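Local coordinates for Rv3303c-lpdA (Mycobacterium tuberculosis, PDB 1XDI), which probably reduces quinones such as menadione with NADH or NADPH, as an FAD-dependent, homotetrameric member of the flavoprotein disulfide reductase family, at residues M394-C406 and V413-E425. Residues are numbered along the deposited sequence; the frame is centred on the assembly and turned at random.
Sequences MSEMRHGFVKIFC and VIGGVVVAPIASE
Phe401 and Val419 face each other in the antiparallel hairpin formed by strands 401-407 and 413-420 of the dimerisation domain; strand 413-420 is the middle strand of its five-stranded antiparallel sheet, with 401-407 beside it. Phe401 has CG wedged between its backbone N and carbonyl carbon (chi1 68°), which swings the ring across the neighbouring strand. Val419 CB then lies over one ring face, 4.2 Å from the Phe401 centroid and 14° off the normal, a CH-pi contact. Val419 CG2 touches the ring at Phe401 CZ (3.9 Å), while Val417 CG1 approaches Phe401 CE1 obliquely. On this same sheet face Lys403 packs its CB against Val417 CB (3.9 Å), and its extended chain carries NZ away to salt bridges with Asp222 and Asp224. Beneath the side chains, paired backbone bonds join Phe401 to Val419 and Lys403 to Val417. The other face bears Val402, Ile404 and Val418; Ile404 meets helix 454-464 and Val418 meets helix 423-436. At the far end the register slips by one residue in a classic beta bulge: Ile414 and Gly415 both face Phe405. Phe405 O accepts a nearly straight bond from Ile414 N (2.9 Å, 177°) and a weak one from Gly415 N. The Phe405 ring lies beside the Gly415 backbone, with CD2 3.7 Å from Gly415 C. At the open end of the hairpin, Met397, ahead of strand 401-407, meets Pro421, just after strand 413-420: the thioether end lies against the CG-CD side of the proline ring, Met397 SD and CE both touching Pro421 CD.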
loop_
_atom_site.group_PDB
_atom_site.type_symbol
_atom_site.label_atom_id
_atom_site.label_comp_id
_atom_site.label_asym_id
_atom_site.label_seq_id
_atom_site.Cartn_x
_atom_site.Cartn_y
_atom_site.Cartn_z
ATOM N N MET A 394 25.396 24.692 -7.182
ATOM C CA MET A 394 24.821 25.987 -7.517
ATOM C C MET A 394 24.558 26.844 -6.275
ATOM O O MET A 394 24.841 28.056 -6.272
ATOM C CB MET A 394 23.519 25.767 -8.240
ATOM C CG MET A 394 23.716 25.126 -9.560
ATOM S SD MET A 394 22.205 24.634 -10.348
ATOM C CE MET A 394 22.859 23.268 -11.454
ATOM N N SER A 395 23.973 26.251 -5.227
ATOM C CA SER A 395 23.726 27.019 -3.971
ATOM C C SER A 395 24.967 27.001 -3.031
ATOM O O SER A 395 24.881 27.219 -1.807
ATOM C CB SER A 395 22.526 26.461 -3.211
ATOM O OG SER A 395 21.480 26.059 -4.087
ATOM N N GLU A 396 26.116 26.708 -3.635
ATOM C CA GLU A 396 27.394 26.661 -2.954
ATOM C C GLU A 396 27.365 26.025 -1.585
ATOM O O GLU A 396 27.811 26.636 -0.612
ATOM C CB GLU A 396 27.992 28.066 -2.889
ATOM C CG GLU A 396 28.185 28.660 -4.258
ATOM C CD GLU A 396 29.387 29.527 -4.318
ATOM O OE1 GLU A 396 30.451 29.068 -4.796
ATOM O OE2 GLU A 396 29.279 30.677 -3.865
ATOM N N MET A 397 26.847 24.791 -1.548
ATOM C CA MET A 397 26.729 23.965 -0.350
ATOM C C MET A 397 27.864 22.986 -0.412
ATOM O O MET A 397 28.024 22.279 -1.413
ATOM C CB MET A 397 25.458 23.132 -0.352
ATOM C CG MET A 397 24.171 23.889 -0.441
ATOM S SD MET A 397 22.809 22.741 -0.601
ATOM C CE MET A 397 21.772 23.671 -1.648
ATOM N N ARG A 398 28.634 22.934 0.667
ATOM C CA ARG A 398 29.745 22.023 0.730
ATOM C C ARG A 398 29.667 21.014 1.885
ATOM O O ARG A 398 30.438 20.064 1.943
ATOM C CB ARG A 398 31.004 22.837 0.798
ATOM C CG ARG A 398 31.174 23.626 -0.447
ATOM C CD ARG A 398 32.472 24.379 -0.426
ATOM N NE ARG A 398 33.570 23.503 -0.054
ATOM C CZ ARG A 398 33.913 22.414 -0.733
ATOM N NH1 ARG A 398 33.243 22.070 -1.836
ATOM N NH2 ARG A 398 34.908 21.652 -0.283
ATOM N N HIS A 399 28.708 21.169 2.780
ATOM C CA HIS A 399 28.663 20.250 3.883
ATOM C C HIS A 399 27.305 19.629 4.124
ATOM O O HIS A 399 27.103 18.905 5.133
ATOM C CB HIS A 399 29.151 20.973 5.118
ATOM C CG HIS A 399 30.482 21.621 4.923
ATOM N ND1 HIS A 399 31.658 20.913 4.947
ATOM C CD2 HIS A 399 30.823 22.907 4.685
ATOM C CE1 HIS A 399 32.670 21.736 4.740
ATOM N NE2 HIS A 399 32.190 22.954 4.578
ATOM N N GLY A 400 26.383 19.881 3.189
ATOM C CA GLY A 400 25.056 19.310 3.329
ATOM C C GLY A 400 25.057 17.827 3.006
ATOM O O GLY A 400 26.026 17.296 2.416
ATOM N N PHE A 401 23.973 17.141 3.384
ATOM C CA PHE A 401 23.868 15.694 3.089
ATOM C C PHE A 401 22.479 15.157 3.322
ATOM O O PHE A 401 21.670 15.778 3.967
ATOM C CB PHE A 401 24.878 14.878 3.948
ATOM C CG PHE A 401 24.568 14.862 5.444
ATOM C CD1 PHE A 401 23.498 14.142 5.948
ATOM C CD2 PHE A 401 25.344 15.544 6.331
ATOM C CE1 PHE A 401 23.224 14.110 7.295
ATOM C CE2 PHE A 401 25.068 15.509 7.677
ATOM C CZ PHE A 401 24.016 14.799 8.153
ATOM N N VAL A 402 22.222 13.972 2.796
ATOM C CA VAL A 402 20.955 13.292 3.002
ATOM C C VAL A 402 21.219 11.930 3.552
ATOM O O VAL A 402 22.012 11.199 2.993
ATOM C CB VAL A 402 20.197 13.102 1.717
ATOM C CG1 VAL A 402 18.957 12.238 1.960
ATOM C CG2 VAL A 402 19.850 14.454 1.178
ATOM N N LYS A 403 20.553 11.615 4.662
ATOM C CA LYS A 403 20.596 10.298 5.340
ATOM C C LYS A 403 19.219 9.627 5.261
ATOM O O LYS A 403 18.235 10.190 5.673
ATOM C CB LYS A 403 20.939 10.412 6.851
ATOM C CG LYS A 403 22.433 10.347 7.248
ATOM C CD LYS A 403 22.598 10.196 8.791
ATOM C CE LYS A 403 24.067 10.406 9.241
ATOM N NZ LYS A 403 24.310 10.421 10.745
ATOM N N ILE A 404 19.146 8.421 4.751
ATOM C CA ILE A 404 17.877 7.716 4.707
ATOM C C ILE A 404 18.056 6.367 5.435
ATOM O O ILE A 404 19.089 5.722 5.262
ATOM C CB ILE A 404 17.452 7.547 3.230
ATOM C CG1 ILE A 404 16.470 8.664 2.868
ATOM C CG2 ILE A 404 16.861 6.182 2.984
ATOM C CD1 ILE A 404 16.273 8.789 1.345
ATOM N N PHE A 405 17.092 5.966 6.268
ATOM C CA PHE A 405 17.192 4.687 7.011
ATOM C C PHE A 405 16.090 3.723 6.635
ATOM O O PHE A 405 14.947 4.138 6.516
ATOM C CB PHE A 405 17.069 4.853 8.529
ATOM C CG PHE A 405 17.968 5.857 9.103
ATOM C CD1 PHE A 405 19.302 5.931 8.695
ATOM C CD2 PHE A 405 17.474 6.776 10.012
ATOM C CE1 PHE A 405 20.152 6.935 9.183
ATOM C CE2 PHE A 405 18.286 7.785 10.521
ATOM C CZ PHE A 405 19.635 7.872 10.105
ATOM N N CYS A 406 16.387 2.442 6.495
ATOM C CA CYS A 406 15.319 1.544 6.132
ATOM C C CYS A 406 15.333 0.162 6.705
ATOM O O CYS A 406 16.369 -0.404 7.021
ATOM C CB CYS A 406 15.169 1.438 4.607
ATOM S SG CYS A 406 16.386 0.399 3.775
ATOM N N VAL A 413 10.999 2.645 4.392
ATOM C CA VAL A 413 11.663 3.817 4.961
ATOM C C VAL A 413 11.229 4.023 6.410
ATOM O O VAL A 413 10.029 4.053 6.659
ATOM C CB VAL A 413 11.349 5.081 4.121
ATOM C CG1 VAL A 413 11.907 6.309 4.784
ATOM C CG2 VAL A 413 11.994 4.958 2.754
ATOM N N ILE A 414 12.176 4.169 7.352
ATOM C CA ILE A 414 11.803 4.346 8.749
ATOM C C ILE A 414 12.371 5.563 9.394
ATOM O O ILE A 414 12.083 5.859 10.573
ATOM C CB ILE A 414 12.294 3.252 9.630
ATOM C CG1 ILE A 414 13.797 3.205 9.580
ATOM C CG2 ILE A 414 11.780 1.949 9.190
ATOM C CD1 ILE A 414 14.310 2.181 10.540
ATOM N N GLY A 415 13.236 6.254 8.653
ATOM C CA GLY A 415 13.832 7.474 9.182
ATOM C C GLY A 415 14.575 8.142 8.065
ATOM O O GLY A 415 14.733 7.549 7.005
ATOM N N GLY A 416 15.007 9.381 8.293
ATOM C CA GLY A 416 15.765 10.138 7.303
ATOM C C GLY A 416 16.240 11.376 8.025
ATOM O O GLY A 416 15.615 11.757 9.013
ATOM N N VAL A 417 17.364 11.951 7.602
ATOM C CA VAL A 417 17.888 13.198 8.196
ATOM C C VAL A 417 18.377 13.971 7.014
ATOM O O VAL A 417 18.969 13.404 6.116
ATOM C CB VAL A 417 19.155 13.081 9.121
ATOM C CG1 VAL A 417 19.662 14.482 9.394
ATOM C CG2 VAL A 417 18.869 12.388 10.432
ATOM N N VAL A 418 18.150 15.272 7.045
ATOM C CA VAL A 418 18.538 16.133 5.935
ATOM C C VAL A 418 19.124 17.391 6.498
ATOM O O VAL A 418 18.467 18.077 7.295
ATOM C CB VAL A 418 17.334 16.580 5.054
ATOM C CG1 VAL A 418 17.827 17.377 3.905
ATOM C CG2 VAL A 418 16.589 15.421 4.535
ATOM N N VAL A 419 20.358 17.665 6.103
ATOM C CA VAL A 419 21.015 18.876 6.488
ATOM C C VAL A 419 21.281 19.665 5.202
ATOM O O VAL A 419 22.162 19.283 4.429
ATOM C CB VAL A 419 22.325 18.565 7.203
ATOM C CG1 VAL A 419 23.246 19.780 7.224
ATOM C CG2 VAL A 419 22.022 18.169 8.606
ATOM N N ALA A 420 20.511 20.727 4.951
ATOM C CA ALA A 420 20.706 21.599 3.771
ATOM C C ALA A 420 19.967 22.932 3.966
ATOM O O ALA A 420 19.219 23.099 4.958
ATOM C CB ALA A 420 20.222 20.935 2.533
ATOM N N PRO A 421 20.134 23.896 3.026
ATOM C CA PRO A 421 19.449 25.181 3.220
ATOM C C PRO A 421 17.936 25.109 3.362
ATOM O O PRO A 421 17.359 25.901 4.128
ATOM C CB PRO A 421 19.890 26.010 2.025
ATOM C CG PRO A 421 21.174 25.341 1.575
ATOM C CD PRO A 421 20.895 23.900 1.765
ATOM N N ILE A 422 17.279 24.172 2.659
ATOM C CA ILE A 422 15.826 24.057 2.794
ATOM C C ILE A 422 15.438 22.694 3.335
ATOM O O ILE A 422 14.547 22.046 2.824
ATOM C CB ILE A 422 15.109 24.279 1.421
ATOM C CG1 ILE A 422 15.746 23.404 0.362
ATOM C CG2 ILE A 422 15.105 25.764 1.036
ATOM C CD1 ILE A 422 15.070 23.562 -0.957
ATOM N N ALA A 423 16.107 22.237 4.370
ATOM C CA ALA A 423 15.797 20.907 4.852
ATOM C C ALA A 423 14.350 20.823 5.331
ATOM O O ALA A 423 13.682 19.786 5.151
ATOM C CB ALA A 423 16.752 20.508 5.975
ATOM N N SER A 424 13.874 21.925 5.917
ATOM C CA SER A 424 12.530 21.978 6.457
ATOM C C SER A 424 11.470 21.619 5.397
ATOM O O SER A 424 10.391 21.184 5.750
ATOM C CB SER A 424 12.267 23.358 7.075
ATOM O OG SER A 424 12.336 24.390 6.097
ATOM N N GLU A 425 11.792 21.784 4.121
ATOM C CA GLU A 425 10.895 21.435 3.020
ATOM C C GLU A 425 11.170 20.008 2.515
ATOM O O GLU A 425 10.248 19.212 2.394
ATOM C CB GLU A 425 11.059 22.390 1.833
ATOM C CG GLU A 425 11.021 23.891 2.157
ATOM C CD GLU A 425 9.656 24.390 2.603
ATOM O OE1 GLU A 425 8.759 23.535 2.693
ATOM O OE2 GLU A 425 9.499 25.615 2.857
#